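Local coordinates for axin interactor, dorsalization-associated protein (Danio rerio, PDB 2QZQ) that acts as a ventralizing factor in the embryo by binding axin, disrupting axin homodimers and so blocking axin-mediated JNK activation, at residues Lys22-Ala28 and Glu61-Phe67. Sequence-based numbering, arbitrary orientation.
Sequences KIGLKDA and EDTYIHF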
loop_
_atom_site.group_PDB
_atom_site.type_symbol
_atom_site.label_atom_id
_atom_site.label_comp_id
_atom_site.label_asym_id
_atom_site.label_seq_id
_atom_site.Cartn_x
_atom_site.Cartn_y
_atom_site.Cartn_z
ATOM N N LYS A 22 -1.311 4.176 9.237
ATOM C CA LYS A 22 -2.353 3.334 9.799
ATOM C C LYS A 22 -3.383 3.055 8.715
ATOM O O LYS A 22 -3.400 3.731 7.689
ATOM C CB LYS A 22 -3.002 4.009 10.998
ATOM C CG LYS A 22 -3.895 5.185 10.668
ATOM C CD LYS A 22 -4.311 5.925 11.919
ATOM C CE LYS A 22 -4.980 7.245 11.543
ATOM N NZ LYS A 22 -5.514 7.949 12.737
ATOM N N ILE A 23 -4.217 2.049 8.957
ATOM C CA ILE A 23 -5.334 1.765 8.081
ATOM C C ILE A 23 -6.608 1.663 8.915
ATOM O O ILE A 23 -6.646 0.961 9.944
ATOM C CB ILE A 23 -5.089 0.512 7.177
ATOM C CG1 ILE A 23 -6.244 0.336 6.161
ATOM C CG2 ILE A 23 -4.890 -0.759 7.989
ATOM C CD1 ILE A 23 -5.998 -0.844 5.177
ATOM N N GLY A 24 -7.629 2.394 8.479
ATOM C CA GLY A 24 -8.963 2.329 9.059
ATOM C C GLY A 24 -9.770 1.220 8.416
ATOM O O GLY A 24 -9.841 1.113 7.171
ATOM N N LEU A 25 -10.370 0.390 9.260
ATOM C CA LEU A 25 -11.241 -0.694 8.810
ATOM C C LEU A 25 -12.343 -0.878 9.857
ATOM O O LEU A 25 -12.093 -0.775 11.061
ATOM C CB LEU A 25 -10.432 -1.995 8.626
ATOM C CG LEU A 25 -9.291 -2.050 7.593
ATOM C CD1 LEU A 25 -8.361 -3.275 7.813
ATOM C CD2 LEU A 25 -9.806 -2.073 6.176
ATOM N N LYS A 26 -13.574 -1.111 9.418
ATOM C CA LYS A 26 -14.680 -1.226 10.370
ATOM C C LYS A 26 -14.388 -2.351 11.377
ATOM O O LYS A 26 -14.766 -2.280 12.528
ATOM C CB LYS A 26 -15.997 -1.523 9.637
ATOM C CG LYS A 26 -16.638 -0.315 8.958
ATOM C CD LYS A 26 -17.227 -0.659 7.572
ATOM C CE LYS A 26 -18.708 -1.016 7.601
ATOM N NZ LYS A 26 -19.380 -0.514 6.335
ATOM N N ASP A 27 -13.680 -3.363 10.914
ATOM C CA ASP A 27 -13.408 -4.566 11.707
ATOM C C ASP A 27 -11.897 -4.705 11.916
ATOM O O ASP A 27 -11.403 -5.818 12.050
ATOM C CB ASP A 27 -13.996 -5.805 11.009
ATOM C CG ASP A 27 -13.570 -5.922 9.548
ATOM O OD1 ASP A 27 -12.843 -5.025 9.042
ATOM O OD2 ASP A 27 -13.964 -6.916 8.897
ATOM N N ALA A 28 -11.169 -3.571 11.978
ATOM C CA ALA A 28 -9.692 -3.595 12.088
ATOM C C ALA A 28 -9.194 -4.528 13.199
ATOM O O ALA A 28 -8.354 -5.386 12.963
ATOM C CB ALA A 28 -9.127 -2.176 12.320
ATOM N N GLU A 61 -6.443 -1.429 17.162
ATOM C CA GLU A 61 -7.514 -0.751 17.872
ATOM C C GLU A 61 -8.776 -1.302 17.214
ATOM O O GLU A 61 -8.679 -2.102 16.272
ATOM C CB GLU A 61 -7.456 0.783 17.690
ATOM C CG GLU A 61 -6.145 1.462 18.109
ATOM C CD GLU A 61 -6.156 3.014 18.000
ATOM O OE1 GLU A 61 -6.938 3.627 17.217
ATOM O OE2 GLU A 61 -5.332 3.630 18.717
ATOM N N ASP A 62 -9.937 -0.884 17.692
ATOM C CA ASP A 62 -11.207 -1.325 17.143
ATOM C C ASP A 62 -11.299 -1.060 15.627
ATOM O O ASP A 62 -11.660 -1.954 14.848
ATOM C CB ASP A 62 -12.362 -0.593 17.830
ATOM C CG ASP A 62 -12.550 -0.991 19.303
ATOM O OD1 ASP A 62 -11.752 -1.784 19.866
ATOM O OD2 ASP A 62 -13.538 -0.496 19.882
ATOM N N THR A 63 -10.972 0.165 15.211
ATOM C CA THR A 63 -11.163 0.543 13.802
ATOM C C THR A 63 -9.874 0.981 13.081
ATOM O O THR A 63 -9.922 1.371 11.915
ATOM C CB THR A 63 -12.262 1.612 13.631
ATOM O OG1 THR A 63 -11.853 2.804 14.300
ATOM C CG2 THR A 63 -13.565 1.157 14.233
ATOM N N TYR A 64 -8.726 0.870 13.752
ATOM C CA TYR A 64 -7.436 1.134 13.118
ATOM C C TYR A 64 -6.383 0.099 13.458
ATOM O O TYR A 64 -6.343 -0.433 14.559
ATOM C CB TYR A 64 -6.901 2.544 13.470
ATOM C CG TYR A 64 -7.661 3.644 12.794
ATOM C CD1 TYR A 64 -7.309 4.073 11.516
ATOM C CD2 TYR A 64 -8.778 4.222 13.413
ATOM C CE1 TYR A 64 -8.052 5.067 10.871
ATOM C CE2 TYR A 64 -9.532 5.217 12.773
ATOM C CZ TYR A 64 -9.143 5.641 11.513
ATOM O OH TYR A 64 -9.871 6.611 10.885
ATOM N N ILE A 65 -5.531 -0.179 12.482
ATOM C CA ILE A 65 -4.310 -0.915 12.707
ATOM C C ILE A 65 -3.200 0.060 12.385
ATOM O O ILE A 65 -3.148 0.609 11.281
ATOM C CB ILE A 65 -4.240 -2.169 11.817
ATOM C CG1 ILE A 65 -5.276 -3.184 12.309
ATOM C CG2 ILE A 65 -2.837 -2.813 11.837
ATOM C CD1 ILE A 65 -5.839 -4.022 11.199
ATOM N N HIS A 66 -2.330 0.284 13.369
ATOM C CA HIS A 66 -1.174 1.170 13.215
ATOM C C HIS A 66 0.047 0.381 12.746
ATOM O O HIS A 66 0.353 -0.683 13.290
ATOM C CB HIS A 66 -0.912 1.925 14.527
ATOM C CG HIS A 66 -2.065 2.788 14.935
ATOM N ND1 HIS A 66 -3.145 2.306 15.636
ATOM C CD2 HIS A 66 -2.342 4.078 14.663
ATOM C CE1 HIS A 66 -4.038 3.265 15.789
ATOM N NE2 HIS A 66 -3.573 4.351 15.204
ATOM N N PHE A 67 0.704 0.898 11.704
ATOM C CA PHE A 67 1.860 0.286 11.081
ATOM C C PHE A 67 3.127 1.070 11.398
ATOM O O PHE A 67 4.120 0.483 11.878
ATOM C CB PHE A 67 1.687 0.224 9.549
ATOM C CG PHE A 67 0.858 -0.947 9.075
ATOM C CD1 PHE A 67 1.468 -2.129 8.646
ATOM C CD2 PHE A 67 -0.539 -0.882 9.105
ATOM C CE1 PHE A 67 0.684 -3.220 8.228
ATOM C CE2 PHE A 67 -1.330 -1.969 8.702
ATOM C CZ PHE A 67 -0.721 -3.142 8.261
#
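Ile-23 and Ile-65 form an antiparallel hydrogen-bonded pair: Ile-23 N donates to Ile-65 O at 2.9 Å, and Ile-65 N returns a bond to Ile-23 O at 3.0 Å. A third bond, Leu-25 N to Thr-63 O, is 2.9 Å long and reaches its oxygen from above the carbonyl plane. The side chains of Lys-22, Tyr-64 and His-66 lie on one face of the sheet. The Lys-22 chain runs extended beyond CG and crosses Tyr-64, with CD 3.5 Å from Tyr-64 CD1. Lys-22 NZ sits over a face of the Tyr-64 ring, 4.4 Å from the ring centroid, as a cation-pi contact. Tyr-64 CG stands beside its backbone N and anti to the carbonyl carbon (chi1 -72°), which lays the ring against Gly-24, CE1 being 3.4 Å from Gly-24 CA; a CB there would clash with the ring. A serine in place of Tyr-64 would probably leave the Lys-22 ammonium without its aromatic partner and open a gap where the ring packs on Gly-24 CA. Strands 15-24 and 64-72 are neighbours in the beta sandwich of the C-terminal, C2-type domain. Residues 22-28 and 61-67 lie in a part of the chain that probably binds axin. Ile-23 and Ile-65 point to the other face. Ile-23 CG2 meets the edge of the Phe-67 ring at CE2, 3.8 Å away. Ile-65 CD1 reaches CB of Ala-28, the last residue of the type I turn that begins at Leu-25, at 3.9 Å. Phe-90 of strand 85-94 packs on Ile-23, Leu-25 and Ile-65.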